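Local atomic coordinates of myosin-I heavy chain (Dictyostelium discoideum, PDB entry 5EJY), a protein that acts as an actin-based motor with ATPase activity in adhesion and early phagocytosis, represented here by a MyTH4-FERM unit of its tail. Residues Leu48-Asp52 / Ala53-Lys57; Leu174-Phe177 / Thr178-Ala182; Thr114-Ile118 / Gln119-Ile123; Thr261-Leu264 / Cys265-Leu268. All coordinates share one frame; numbering follows the deposited sequence.

Interaction 1 of 4, residues Leu48-Asp52 / Ala53-Lys57; sequences LVHSD and AEQTK
D52 caps the helix that begins at A53, and its carboxylate divides its two oxygens between E54 and Q55. OD1 accepts the backbone N-H of E54 at 2.9 Å, met on its anti side and somewhat out of the carboxylate plane. OD2 takes NE2 of Q55 from above that plane, 3.2 Å away, with the amide turned 65° against the carboxylate. D52 holds CG anti to the backbone N (chi1 -178°), which lays the carboxylate back over the first turn. The carbonyl of D52 serves the same turn: its O accepts T56 N at 3.2 Å and, weakly, Q55 N. The negative group at the amino end of the helix would be favoured by the helix dipole. Replacing D52 by an alanine is likely to leave the N-H of E54 without its cap and the Q55 amide held on its OE1 side, by S100, but no longer through NE2. A water also joins loop to helix, accepting from H50 N at 3.0 Å and lying 2.7 Å from T56 OG1. The side chains of H50 and Q55 cross at about a right angle, ring and amide planes 47° apart, with ND1 of H50 4.0 Å from OE1 of Q55; H50 NE2 is engaged beyond the turn by E104. The capped turn thus opens helix 53-70 of the MyTH4 domain, with Q55 packed on I98 and L101 of the loop joining helices 81-97 and 102-112, while L48, earlier in the loop, rests on Y19 of helix 16-23 and C107 of helix 102-112.

Interaction 2 of 4, residues Leu174-Phe177 / Thr178-Ala182; sequences LQRF and TLNGA
T178 turns its hydroxyl back along the helix onto the carbonyl of L174, one turn earlier. Among the hydrogen bonds this one stands out, because L174 O is gripped twice by the same residue: T178 OG1 donates at 2.8 Å and T178 N at 3.0 Å, from opposite faces of the carbonyl plane. The threonine rotamer, with OG1 beside the backbone N (chi1 -57°), sets the hydroxyl there. The regular i to i+4 pattern continues from L179 N to Q175 O and from N180 N to R176 O, and finishes with G181 N on F177 O at 2.8 Å. This is the C-terminal turn of helix 161-180 in the MyTH4 domain. G181 leaves the helical conformation with phi 88°, where a side chain would collide with the carbonyl of the residue before; glycine ends the helix without that strain. Charged and amide groups form a second set. R176 and N180 lie side by side and point the same way, guanidinium and amide planes nearly perpendicular, with NH1 3.5 Å from ND2. R176 NH1 forms a salt bridge to E225 OE2, which N180 ND2 also reaches by a hydrogen bond; R176 NE makes a second salt bridge, to D218, and N180 ND2 bonds to A220 O. Contacts of ring and aliphatic groups complete the turn: G181 O sits at the edge of the F177 ring, in its plane, 3.3 Å from CD1, while L179 CB rests 3.4 Å from R176 O.

Interaction 3 of 4, residues Thr114-Ile118 / Gln119-Ile123; sequences TSNPI and QDLNI
N116 and N122 slide past each other in opposite directions where the loop folds against the helix, and here the contact is tight. The carbonyl oxygen of one amide, N122 OD1, lies 3.4 Å from N116 CB, and the two amide planes stand 69° apart. A water fastens the same spot, accepting from N116 N at 2.8 Å and donating to N122 OD1. With CG anti to the backbone N (chi1 -171°), N116 carries OD1 round to I118 N in an Asx turn closed by a weak 3.4 Å bond, and to within 3.7 Å of L121 CB; its ND2 donates to Q112 O. With an alanine here the carbonyl O of Q112 is likely to lose this donor, and the weak turn to I118 N would go with it. Toward solvent the fit is looser: I118, the N-cap residue, lies alongside L121, pointing the same way, CD1 of I118 4.0 Å from CD1 of L121, and Q119 and D120 are exposed. The helix's first backbone bonds start from I118 O, which accepts N122 N at 3.1 Å and, weakly, L121 N. The loop and the start of helix 119-133 rest on M70 of helix 53-70 through N116 and L121, and N122 meets V163 of helix 161-180.

Interaction 4 of 4, residues Thr261-Leu264 / Cys265-Leu268; sequences TDKL and CDVL
D266 lays its carboxylate alongside the root of K263, OD2 3.9 Å from K263 CB, while its own CB sits 3.3 Å from K263 O. A water bridges the pair, accepting from K263 N at 2.9 Å and donating to D266 OD2. The carboxylate is further held by R183, which forms a salt bridge to OD1, and by the backbone N-H of K184 at OD2, so both oxygens of this buried acid are occupied. K263 sends its ammonium the other way. Its chain bends at chi2 (70°) and then runs extended, bringing NZ to 3.0 Å from T261 O, nearly in line with that carbonyl; N180 O and A182 O accept from the same NZ, so three backbone oxygens would share what is probably a positive charge. The 6.2 Å between K263 NZ and D266 OD2 leaves them no direct ion pair. Along the backbone, K263 O takes D266 N weakly, and L264 O receives V267 N weakly and L268 N at 3.3 Å. Apolar groups face the sheet: L264 on F287 and I217, V267 on F285 and F287, L268 on I201, V203 and F287. The helix 264-277 packed across a mixed sheet, with strand 285-291 next to strand 201-207, is the ubiquitin-like, beta-grasp arrangement of the first lobe of a FERM domain.

Interactions 1, 2 and 3 all belong to the MyTH4 domain, their centres about 28 Å apart in each pairing, and none of the three touches another; they mark the amino ends of helices 53-70 and 119-133 and the carboxyl end of helix 161-180. Interaction 4 lies in the neighbouring FERM domain, about 13 Å from interaction 2 between centres, and the two do meet. K263 NZ makes probable hydrogen bonds to N180 O at 2.7 Å and A182 O at 3.0 Å, so a lysine of the FERM lobe meets the carbonyl of the last helical residue and one just after it, joining the two domains. By contrast, interactions 1 and 3 come no nearer to interaction 4 than about 20 Å between nearest atoms.

Interaction 1 of 4, residues Leu48-Asp52 / Ala53-Lys57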
ATOM      1  N   LEU A  48      26.146 -21.399  -9.454  1.00 23.66           N
ATOM      2  CA  LEU A  48      25.605 -22.574  -8.801  1.00 26.59           C
ATOM      3  C   LEU A  48      25.095 -23.554  -9.855  1.00 29.34           C
ATOM      4  O   LEU A  48      25.077 -23.249 -11.045  1.00 31.89           O
ATOM      5  CB  LEU A  48      24.494 -22.188  -7.817  1.00 26.35           C
ATOM      6  CG  LEU A  48      24.916 -21.179  -6.748  1.00 26.42           C
ATOM      7  CD1 LEU A  48      23.740 -20.787  -5.858  1.00 24.52           C
ATOM      8  CD2 LEU A  48      26.074 -21.755  -5.893  1.00 28.99           C
ATOM      9  N   VAL A  49      24.699 -24.737  -9.424  1.00 29.80           N
ATOM     10  CA  VAL A  49      24.266 -25.753 -10.376  1.00 30.24           C
ATOM     11  C   VAL A  49      22.754 -25.705 -10.547  1.00 28.70           C
ATOM     12  O   VAL A  49      22.010 -25.877  -9.586  1.00 32.93           O
ATOM     13  CB  VAL A  49      24.682 -27.160  -9.924  1.00 32.48           C
ATOM     14  CG1 VAL A  49      24.140 -28.215 -10.890  1.00 34.75           C
ATOM     15  CG2 VAL A  49      26.222 -27.252  -9.793  1.00 33.78           C
ATOM     16  N   HIS A  50      22.307 -25.470 -11.777  1.00 33.21           N
ATOM     17  CA  HIS A  50      20.881 -25.505 -12.080  1.00 32.24           C
ATOM     18  C   HIS A  50      20.586 -26.650 -13.059  1.00 34.36           C
ATOM     19  O   HIS A  50      21.207 -26.749 -14.110  1.00 31.81           O
ATOM     20  CB  HIS A  50      20.421 -24.151 -12.648  1.00 28.54           C
ATOM     21  CG  HIS A  50      20.819 -22.975 -11.800  1.00 32.74           C
ATOM     22  ND1 HIS A  50      20.066 -22.538 -10.729  1.00 29.22           N
ATOM     23  CD2 HIS A  50      21.900 -22.161 -11.855  1.00 30.42           C
ATOM     24  CE1 HIS A  50      20.666 -21.505 -10.161  1.00 31.83           C
ATOM     25  NE2 HIS A  50      21.777 -21.250 -10.830  1.00 27.44           N
ATOM     26  N   SER A  51      19.647 -27.519 -12.709  1.00 34.77           N
ATOM     27  CA  SER A  51      19.261 -28.605 -13.610  1.00 41.63           C
ATOM     28  C   SER A  51      18.453 -28.062 -14.789  1.00 44.58           C
ATOM     29  O   SER A  51      18.361 -28.692 -15.844  1.00 43.73           O
ATOM     30  CB  SER A  51      18.441 -29.657 -12.862  1.00 42.12           C
ATOM     31  OG  SER A  51      17.226 -29.108 -12.380  1.00 44.38           O
ATOM     32  N   ASP A  52      17.870 -26.885 -14.599  1.00 38.69           N
ATOM     33  CA  ASP A  52      17.100 -26.227 -15.645  1.00 36.58           C
ATOM     34  C   ASP A  52      18.061 -25.433 -16.522  1.00 39.13           C
ATOM     35  O   ASP A  52      18.662 -24.453 -16.075  1.00 37.83           O
ATOM     36  CB  ASP A  52      16.051 -25.319 -14.998  1.00 38.97           C
ATOM     37  CG  ASP A  52      15.159 -24.607 -16.010  1.00 38.13           C
ATOM     38  OD1 ASP A  52      15.539 -24.484 -17.191  1.00 39.29           O
ATOM     39  OD2 ASP A  52      14.083 -24.135 -15.595  1.00 40.88           O
ATOM     40  N   ALA A  53      18.225 -25.874 -17.766  1.00 36.74           N
ATOM     41  CA  ALA A  53      19.156 -25.239 -18.692  1.00 36.09           C
ATOM     42  C   ALA A  53      18.857 -23.756 -18.912  1.00 37.33           C
ATOM     43  O   ALA A  53      19.773 -22.957 -19.128  1.00 36.79           O
ATOM     44  CB  ALA A  53      19.169 -25.977 -20.019  1.00 41.08           C
ATOM     45  N   GLU A  54      17.576 -23.392 -18.873  1.00 35.72           N
ATOM     46  CA  GLU A  54      17.186 -21.994 -19.050  1.00 37.00           C
ATOM     47  C   GLU A  54      17.651 -21.127 -17.882  1.00 32.78           C
ATOM     48  O   GLU A  54      18.015 -19.973 -18.078  1.00 34.43           O
ATOM     49  CB  GLU A  54      15.668 -21.861 -19.244  1.00 34.78           C
ATOM     50  CG  GLU A  54      15.128 -20.438 -19.078  1.00 37.31           C
ATOM     51  CD  GLU A  54      15.395 -19.549 -20.283  1.00 47.32           C
ATOM     52  OE1 GLU A  54      15.867 -20.070 -21.319  1.00 51.45           O
ATOM     53  OE2 GLU A  54      15.123 -18.330 -20.194  1.00 46.87           O
ATOM     54  N   GLN A  55      17.626 -21.674 -16.670  1.00 32.32           N
ATOM     55  CA  GLN A  55      18.063 -20.917 -15.502  1.00 33.15           C
ATOM     56  C   GLN A  55      19.573 -20.755 -15.496  1.00 32.52           C
ATOM     57  O   GLN A  55      20.095 -19.759 -14.994  1.00 28.49           O
ATOM     58  CB  GLN A  55      17.586 -21.557 -14.198  1.00 32.52           C
ATOM     59  CG  GLN A  55      16.125 -21.249 -13.879  1.00 36.62           C
ATOM     60  CD  GLN A  55      15.641 -21.914 -12.611  1.00 35.41           C
ATOM     61  OE1 GLN A  55      16.201 -21.706 -11.531  1.00 38.33           O
ATOM     62  NE2 GLN A  55      14.590 -22.724 -12.730  1.00 42.05           N
ATOM     63  N   THR A  56      20.274 -21.736 -16.054  1.00 31.22           N
ATOM     64  CA  THR A  56      21.718 -21.620 -16.203  1.00 31.98           C
ATOM     65  C   THR A  56      22.027 -20.453 -17.132  1.00 33.83           C
ATOM     66  O   THR A  56      22.892 -19.628 -16.842  1.00 29.88           O
ATOM     67  CB  THR A  56      22.328 -22.911 -16.780  1.00 32.66           C
ATOM     68  OG1 THR A  56      22.085 -23.997 -15.880  1.00 30.40           O
ATOM     69  CG2 THR A  56      23.824 -22.751 -16.987  1.00 34.43           C
ATOM     70  N   LYS A  57      21.306 -20.380 -18.249  1.00 30.63           N
ATOM     71  CA  LYS A  57      21.506 -19.310 -19.219  1.00 31.82           C
ATOM     72  C   LYS A  57      21.190 -17.941 -18.622  1.00 33.31           C
ATOM     73  O   LYS A  57      21.915 -16.970 -18.839  1.00 34.25           O
ATOM     74  CB  LYS A  57      20.629 -19.532 -20.458  1.00 35.94           C
ATOM     75  CG  LYS A  57      20.752 -18.410 -21.488  1.00 43.78           C
ATOM     76  CD  LYS A  57      19.771 -18.574 -22.655  1.00 52.86           C
ATOM     77  CE  LYS A  57      18.330 -18.266 -22.242  1.00 52.01           C
ATOM     78  NZ  LYS A  57      18.066 -16.804 -22.055  1.00 50.94           N
TER
HETATM   79  O   HOH W   1      23.990 -24.707 -14.135  1.00 34.39           O

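Interaction 2 of 4, residues Leu174-Phe177 / Thr178-Ala182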
ATOM      1  N   LEU A 174      16.778  -6.947   5.756  1.00 22.03           N
ATOM      2  CA  LEU A 174      16.497  -8.385   5.818  1.00 21.88           C
ATOM      3  C   LEU A 174      15.726  -8.705   7.091  1.00 22.69           C
ATOM      4  O   LEU A 174      14.814  -9.518   7.066  1.00 25.75           O
ATOM      5  CB  LEU A 174      17.771  -9.239   5.776  1.00 23.59           C
ATOM      6  CG  LEU A 174      18.568  -9.412   4.483  1.00 24.19           C
ATOM      7  CD1 LEU A 174      19.744 -10.367   4.760  1.00 25.99           C
ATOM      8  CD2 LEU A 174      17.705  -9.949   3.356  1.00 23.78           C
ATOM      9  N   GLN A 175      16.111  -8.076   8.207  1.00 23.86           N
ATOM     10  CA  GLN A 175      15.377  -8.253   9.465  1.00 22.10           C
ATOM     11  C   GLN A 175      13.924  -7.751   9.355  1.00 22.01           C
ATOM     12  O   GLN A 175      12.994  -8.398   9.829  1.00 22.67           O
ATOM     13  CB  GLN A 175      16.060  -7.495  10.594  1.00 27.43           C
ATOM     14  CG  GLN A 175      17.413  -8.035  11.031  1.00 26.27           C
ATOM     15  CD  GLN A 175      18.077  -7.085  11.989  1.00 25.90           C
ATOM     16  OE1 GLN A 175      18.532  -6.010  11.596  1.00 28.59           O
ATOM     17  NE2 GLN A 175      18.103  -7.454  13.266  1.00 30.14           N
ATOM     18  N   ARG A 176      13.745  -6.579   8.760  1.00 22.17           N
ATOM     19  CA  ARG A 176      12.403  -6.019   8.569  1.00 22.67           C
ATOM     20  C   ARG A 176      11.494  -6.955   7.750  1.00 21.77           C
ATOM     21  O   ARG A 176      10.300  -7.120   8.041  1.00 24.48           O
ATOM     22  CB  ARG A 176      12.519  -4.648   7.886  1.00 19.99           C
ATOM     23  CG  ARG A 176      13.217  -3.569   8.742  1.00 22.12           C
ATOM     24  CD  ARG A 176      12.223  -2.795   9.607  1.00 26.75           C
ATOM     25  NE  ARG A 176      11.218  -2.150   8.770  1.00 23.13           N
ATOM     26  CZ  ARG A 176       9.917  -2.078   9.054  1.00 27.64           C
ATOM     27  NH1 ARG A 176       9.436  -2.580  10.187  1.00 23.78           N
ATOM     28  NH2 ARG A 176       9.091  -1.501   8.189  1.00 21.00           N
ATOM     29  N   PHE A 177      12.039  -7.551   6.698  1.00 22.09           N
ATOM     30  CA  PHE A 177      11.232  -8.456   5.877  1.00 22.70           C
ATOM     31  C   PHE A 177      10.990  -9.794   6.587  1.00 27.62           C
ATOM     32  O   PHE A 177       9.980 -10.449   6.355  1.00 25.65           O
ATOM     33  CB  PHE A 177      11.842  -8.665   4.484  1.00 20.70           C
ATOM     34  CG  PHE A 177      11.456  -7.604   3.488  1.00 21.97           C
ATOM     35  CD1 PHE A 177      10.135  -7.457   3.102  1.00 23.07           C
ATOM     36  CD2 PHE A 177      12.416  -6.745   2.945  1.00 17.61           C
ATOM     37  CE1 PHE A 177       9.756  -6.473   2.197  1.00 20.49           C
ATOM     38  CE2 PHE A 177      12.043  -5.769   2.036  1.00 20.07           C
ATOM     39  CZ  PHE A 177      10.706  -5.638   1.653  1.00 17.28           C
ATOM     40  N   THR A 178      11.905 -10.190   7.465  1.00 27.52           N
ATOM     41  CA  THR A 178      11.658 -11.385   8.265  1.00 28.16           C
ATOM     42  C   THR A 178      10.467 -11.119   9.181  1.00 25.47           C
ATOM     43  O   THR A 178       9.635 -11.990   9.418  1.00 31.36           O
ATOM     44  CB  THR A 178      12.893 -11.772   9.108  1.00 30.48           C
ATOM     45  OG1 THR A 178      14.019 -11.955   8.239  1.00 29.31           O
ATOM     46  CG2 THR A 178      12.635 -13.063   9.883  1.00 32.96           C
ATOM     47  N   LEU A 179      10.382  -9.893   9.679  1.00 28.76           N
ATOM     48  CA  LEU A 179       9.261  -9.495  10.516  1.00 26.63           C
ATOM     49  C   LEU A 179       7.974  -9.348   9.705  1.00 31.45           C
ATOM     50  O   LEU A 179       6.920  -9.848  10.099  1.00 28.77           O
ATOM     51  CB  LEU A 179       9.577  -8.183  11.229  1.00 29.56           C
ATOM     52  CG  LEU A 179       8.415  -7.580  12.015  1.00 36.23           C
ATOM     53  CD1 LEU A 179       8.096  -8.441  13.224  1.00 40.77           C
ATOM     54  CD2 LEU A 179       8.741  -6.161  12.437  1.00 28.78           C
ATOM     55  N   ASN A 180       8.064  -8.678   8.561  1.00 28.60           N
ATOM     56  CA  ASN A 180       6.856  -8.253   7.846  1.00 26.11           C
ATOM     57  C   ASN A 180       6.411  -9.135   6.693  1.00 30.60           C
ATOM     58  O   ASN A 180       5.344  -8.907   6.112  1.00 30.04           O
ATOM     59  CB  ASN A 180       6.999  -6.801   7.382  1.00 26.49           C
ATOM     60  CG  ASN A 180       6.884  -5.828   8.529  1.00 28.84           C
ATOM     61  OD1 ASN A 180       6.463  -6.213   9.621  1.00 28.62           O
ATOM     62  ND2 ASN A 180       7.255  -4.561   8.297  1.00 21.59           N
ATOM     63  N   GLY A 181       7.216 -10.137   6.354  1.00 28.70           N
ATOM     64  CA  GLY A 181       6.831 -11.077   5.319  1.00 28.25           C
ATOM     65  C   GLY A 181       7.243 -10.599   3.941  1.00 27.75           C
ATOM     66  O   GLY A 181       7.633  -9.442   3.761  1.00 26.65           O
ATOM     67  N   ALA A 182       7.147 -11.495   2.969  1.00 25.58           N
ATOM     68  CA  ALA A 182       7.566 -11.233   1.599  1.00 26.52           C
ATOM     69  C   ALA A 182       6.785 -10.106   0.945  1.00 29.75           C
ATOM     70  O   ALA A 182       5.612  -9.874   1.262  1.00 26.18           O
ATOM     71  CB  ALA A 182       7.418 -12.502   0.758  1.00 32.14           C
TER

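Interaction 3 of 4, residues Thr114-Ile118 / Gln119-Ile123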
ATOM      1  N   THR A 114      34.149  -9.344  -3.304  1.00 28.77           N
ATOM      2  CA  THR A 114      35.286  -9.993  -2.646  1.00 31.79           C
ATOM      3  C   THR A 114      36.578  -9.656  -3.382  1.00 33.05           C
ATOM      4  O   THR A 114      36.685  -9.891  -4.582  1.00 28.15           O
ATOM      5  CB  THR A 114      35.112 -11.518  -2.596  1.00 35.51           C
ATOM      6  OG1 THR A 114      34.030 -11.840  -1.715  1.00 31.38           O
ATOM      7  CG2 THR A 114      36.397 -12.204  -2.090  1.00 30.29           C
ATOM      8  N   SER A 115      37.546  -9.090  -2.660  1.00 35.34           N
ATOM      9  CA  SER A 115      38.813  -8.669  -3.257  1.00 32.43           C
ATOM     10  C   SER A 115      38.596  -7.781  -4.454  1.00 35.23           C
ATOM     11  O   SER A 115      39.249  -7.951  -5.479  1.00 38.81           O
ATOM     12  CB  SER A 115      39.647  -9.873  -3.674  1.00 33.82           C
ATOM     13  OG  SER A 115      40.081 -10.573  -2.529  1.00 35.88           O
ATOM     14  N   ASN A 116      37.661  -6.845  -4.325  1.00 37.67           N
ATOM     15  CA  ASN A 116      37.345  -5.915  -5.398  1.00 37.21           C
ATOM     16  C   ASN A 116      38.321  -4.749  -5.310  1.00 33.57           C
ATOM     17  O   ASN A 116      38.314  -4.002  -4.334  1.00 39.78           O
ATOM     18  CB  ASN A 116      35.889  -5.437  -5.262  1.00 38.88           C
ATOM     19  CG  ASN A 116      35.411  -4.631  -6.463  1.00 43.41           C
ATOM     20  OD1 ASN A 116      36.191  -3.909  -7.087  1.00 40.14           O
ATOM     21  ND2 ASN A 116      34.105  -4.737  -6.781  1.00 31.88           N
ATOM     22  N   PRO A 117      39.156  -4.573  -6.339  1.00 41.88           N
ATOM     23  CA  PRO A 117      40.283  -3.633  -6.248  1.00 35.72           C
ATOM     24  C   PRO A 117      39.891  -2.148  -6.268  1.00 42.44           C
ATOM     25  O   PRO A 117      40.579  -1.344  -5.638  1.00 50.06           O
ATOM     26  CB  PRO A 117      41.110  -3.976  -7.487  1.00 43.05           C
ATOM     27  CG  PRO A 117      40.093  -4.440  -8.487  1.00 46.36           C
ATOM     28  CD  PRO A 117      39.036  -5.172  -7.682  1.00 43.13           C
ATOM     29  N   ILE A 118      38.817  -1.791  -6.973  1.00 45.03           N
ATOM     30  CA  ILE A 118      38.426  -0.388  -7.131  1.00 36.54           C
ATOM     31  C   ILE A 118      37.238   0.001  -6.252  1.00 44.85           C
ATOM     32  O   ILE A 118      36.158  -0.597  -6.341  1.00 39.33           O
ATOM     33  CB  ILE A 118      38.091  -0.050  -8.598  1.00 42.42           C
ATOM     34  CG1 ILE A 118      39.312  -0.266  -9.496  1.00 47.55           C
ATOM     35  CG2 ILE A 118      37.619   1.382  -8.716  1.00 45.28           C
ATOM     36  CD1 ILE A 118      39.249  -1.524 -10.326  1.00 45.95           C
ATOM     37  N   GLN A 119      37.442   1.016  -5.419  1.00 40.70           N
ATOM     38  CA  GLN A 119      36.445   1.437  -4.433  1.00 45.29           C
ATOM     39  C   GLN A 119      35.058   1.743  -5.009  1.00 41.61           C
ATOM     40  O   GLN A 119      34.052   1.320  -4.440  1.00 37.97           O
ATOM     41  CB  GLN A 119      36.958   2.624  -3.614  1.00 42.94           C
ATOM     42  CG  GLN A 119      38.115   2.264  -2.683  1.00 44.80           C
ATOM     43  CD  GLN A 119      37.723   1.210  -1.662  1.00 42.47           C
ATOM     44  OE1 GLN A 119      36.610   1.225  -1.142  1.00 49.14           O
ATOM     45  NE2 GLN A 119      38.631   0.290  -1.377  1.00 45.60           N
ATOM     46  N   ASP A 120      35.008   2.478  -6.118  1.00 37.41           N
ATOM     47  CA  ASP A 120      33.733   2.835  -6.747  1.00 41.74           C
ATOM     48  C   ASP A 120      32.952   1.610  -7.218  1.00 39.32           C
ATOM     49  O   ASP A 120      31.727   1.613  -7.213  1.00 36.81           O
ATOM     50  CB  ASP A 120      33.931   3.786  -7.932  1.00 39.94           C
ATOM     51  CG  ASP A 120      34.181   5.224  -7.502  1.00 54.09           C
ATOM     52  OD1 ASP A 120      33.964   5.550  -6.314  1.00 56.47           O
ATOM     53  OD2 ASP A 120      34.587   6.033  -8.365  1.00 53.11           O
ATOM     54  N   LEU A 121      33.662   0.570  -7.636  1.00 38.07           N
ATOM     55  CA  LEU A 121      33.006  -0.658  -8.059  1.00 36.03           C
ATOM     56  C   LEU A 121      32.432  -1.399  -6.858  1.00 39.93           C
ATOM     57  O   LEU A 121      31.302  -1.902  -6.915  1.00 32.13           O
ATOM     58  CB  LEU A 121      33.967  -1.560  -8.831  1.00 39.33           C
ATOM     59  CG  LEU A 121      34.513  -0.987 -10.139  1.00 43.74           C
ATOM     60  CD1 LEU A 121      35.357  -2.025 -10.861  1.00 43.44           C
ATOM     61  CD2 LEU A 121      33.384  -0.501 -11.030  1.00 41.27           C
ATOM     62  N   ASN A 122      33.210  -1.464  -5.779  1.00 33.97           N
ATOM     63  CA  ASN A 122      32.768  -2.119  -4.549  1.00 35.30           C
ATOM     64  C   ASN A 122      31.481  -1.444  -4.083  1.00 36.62           C
ATOM     65  O   ASN A 122      30.541  -2.099  -3.636  1.00 31.62           O
ATOM     66  CB  ASN A 122      33.855  -2.027  -3.466  1.00 35.17           C
ATOM     67  CG  ASN A 122      33.848  -3.221  -2.499  1.00 41.41           C
ATOM     68  OD1 ASN A 122      33.685  -4.370  -2.911  1.00 44.42           O
ATOM     69  ND2 ASN A 122      34.040  -2.945  -1.206  1.00 41.64           N
ATOM     70  N   ILE A 123      31.445  -0.122  -4.211  1.00 29.91           N
ATOM     71  CA  ILE A 123      30.268   0.655  -3.843  1.00 34.58           C
ATOM     72  C   ILE A 123      29.040   0.270  -4.679  1.00 31.40           C
ATOM     73  O   ILE A 123      27.940   0.122  -4.144  1.00 30.87           O
ATOM     74  CB  ILE A 123      30.546   2.159  -3.978  1.00 35.27           C
ATOM     75  CG1 ILE A 123      31.491   2.610  -2.859  1.00 38.18           C
ATOM     76  CG2 ILE A 123      29.259   2.961  -3.930  1.00 34.55           C
ATOM     77  CD1 ILE A 123      31.791   4.097  -2.876  1.00 42.48           C
TER
HETATM   78  O   HOH W   2      36.250  -5.975  -2.097  1.00 32.38           O

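Interaction 4 of 4, residues Thr261-Leu264 / Cys265-Leu268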
ATOM      1  N   THR A 261      -0.981  -6.351   5.826  1.00 23.73           N
ATOM      2  CA  THR A 261       0.399  -6.823   5.679  1.00 26.81           C
ATOM      3  C   THR A 261       0.999  -6.479   4.313  1.00 25.94           C
ATOM      4  O   THR A 261       2.167  -6.760   4.061  1.00 25.75           O
ATOM      5  CB  THR A 261       0.493  -8.353   5.879  1.00 31.11           C
ATOM      6  OG1 THR A 261      -0.308  -8.996   4.896  1.00 31.81           O
ATOM      7  CG2 THR A 261      -0.016  -8.748   7.253  1.00 29.76           C
ATOM      8  N   ASP A 262       0.204  -5.889   3.425  1.00 21.92           N
ATOM      9  CA  ASP A 262       0.728  -5.486   2.121  1.00 21.97           C
ATOM     10  C   ASP A 262       1.707  -4.308   2.274  1.00 22.20           C
ATOM     11  O   ASP A 262       1.577  -3.493   3.192  1.00 21.90           O
ATOM     12  CB  ASP A 262      -0.399  -5.089   1.181  1.00 21.41           C
ATOM     13  CG  ASP A 262      -1.051  -6.285   0.496  1.00 32.11           C
ATOM     14  OD1 ASP A 262      -0.752  -7.441   0.840  1.00 32.25           O
ATOM     15  OD2 ASP A 262      -1.873  -6.051  -0.393  1.00 36.83           O
ATOM     16  N   LYS A 263       2.680  -4.227   1.375  1.00 19.80           N
ATOM     17  CA  LYS A 263       3.748  -3.222   1.480  1.00 20.56           C
ATOM     18  C   LYS A 263       3.406  -1.997   0.646  1.00 19.96           C
ATOM     19  O   LYS A 263       3.070  -2.122  -0.529  1.00 19.37           O
ATOM     20  CB  LYS A 263       5.074  -3.803   0.987  1.00 20.03           C
ATOM     21  CG  LYS A 263       5.798  -4.700   2.005  1.00 20.94           C
ATOM     22  CD  LYS A 263       5.058  -6.001   2.211  1.00 27.14           C
ATOM     23  CE  LYS A 263       5.649  -6.797   3.384  1.00 24.13           C
ATOM     24  NZ  LYS A 263       4.823  -8.054   3.579  1.00 25.19           N
ATOM     25  N   LEU A 264       3.496  -0.815   1.241  1.00 19.68           N
ATOM     26  CA  LEU A 264       3.186   0.391   0.473  1.00 20.75           C
ATOM     27  C   LEU A 264       4.115   0.567  -0.716  1.00 21.49           C
ATOM     28  O   LEU A 264       3.693   1.077  -1.745  1.00 19.71           O
ATOM     29  CB  LEU A 264       3.185   1.656   1.342  1.00 19.68           C
ATOM     30  CG  LEU A 264       2.193   1.733   2.507  1.00 23.15           C
ATOM     31  CD1 LEU A 264       2.163   3.161   3.083  1.00 25.39           C
ATOM     32  CD2 LEU A 264       0.805   1.305   2.092  1.00 21.93           C
ATOM     33  N   CYS A 265       5.382   0.161  -0.588  1.00 18.92           N
ATOM     34  CA  CYS A 265       6.279   0.247  -1.741  1.00 17.77           C
ATOM     35  C   CYS A 265       5.823  -0.614  -2.932  1.00 18.59           C
ATOM     36  O   CYS A 265       6.086  -0.262  -4.088  1.00 20.06           O
ATOM     37  CB  CYS A 265       7.724  -0.080  -1.353  1.00 17.04           C
ATOM     38  SG  CYS A 265       8.521   1.253  -0.419  1.00 20.99           S
ATOM     39  N   ASP A 266       5.146  -1.726  -2.662  1.00 17.44           N
ATOM     40  CA  ASP A 266       4.581  -2.524  -3.756  1.00 18.67           C
ATOM     41  C   ASP A 266       3.516  -1.719  -4.522  1.00 22.73           C
ATOM     42  O   ASP A 266       3.345  -1.877  -5.735  1.00 21.35           O
ATOM     43  CB  ASP A 266       3.968  -3.838  -3.237  1.00 20.49           C
ATOM     44  CG  ASP A 266       5.022  -4.911  -2.948  1.00 24.30           C
ATOM     45  OD1 ASP A 266       6.167  -4.776  -3.427  1.00 21.19           O
ATOM     46  OD2 ASP A 266       4.692  -5.899  -2.251  1.00 22.63           O
ATOM     47  N   VAL A 267       2.797  -0.853  -3.821  1.00 19.95           N
ATOM     48  CA  VAL A 267       1.805  -0.012  -4.500  1.00 20.25           C
ATOM     49  C   VAL A 267       2.518   0.963  -5.438  1.00 20.84           C
ATOM     50  O   VAL A 267       2.107   1.137  -6.584  1.00 20.70           O
ATOM     51  CB  VAL A 267       0.897   0.743  -3.492  1.00 20.54           C
ATOM     52  CG1 VAL A 267      -0.092   1.658  -4.224  1.00 22.56           C
ATOM     53  CG2 VAL A 267       0.138  -0.256  -2.625  1.00 22.15           C
ATOM     54  N   LEU A 268       3.610   1.571  -4.967  1.00 20.45           N
ATOM     55  CA  LEU A 268       4.419   2.442  -5.830  1.00 18.20           C
ATOM     56  C   LEU A 268       4.890   1.734  -7.117  1.00 24.34           C
ATOM     57  O   LEU A 268       4.909   2.333  -8.196  1.00 22.69           O
ATOM     58  CB  LEU A 268       5.629   2.987  -5.071  1.00 20.80           C
ATOM     59  CG  LEU A 268       5.371   3.901  -3.865  1.00 21.16           C
ATOM     60  CD1 LEU A 268       6.708   4.315  -3.217  1.00 21.25           C
ATOM     61  CD2 LEU A 268       4.558   5.133  -4.268  1.00 25.23           C
TER
HETATM   62  O   HOH W   3       2.647  -6.204  -0.792  1.00 22.44           O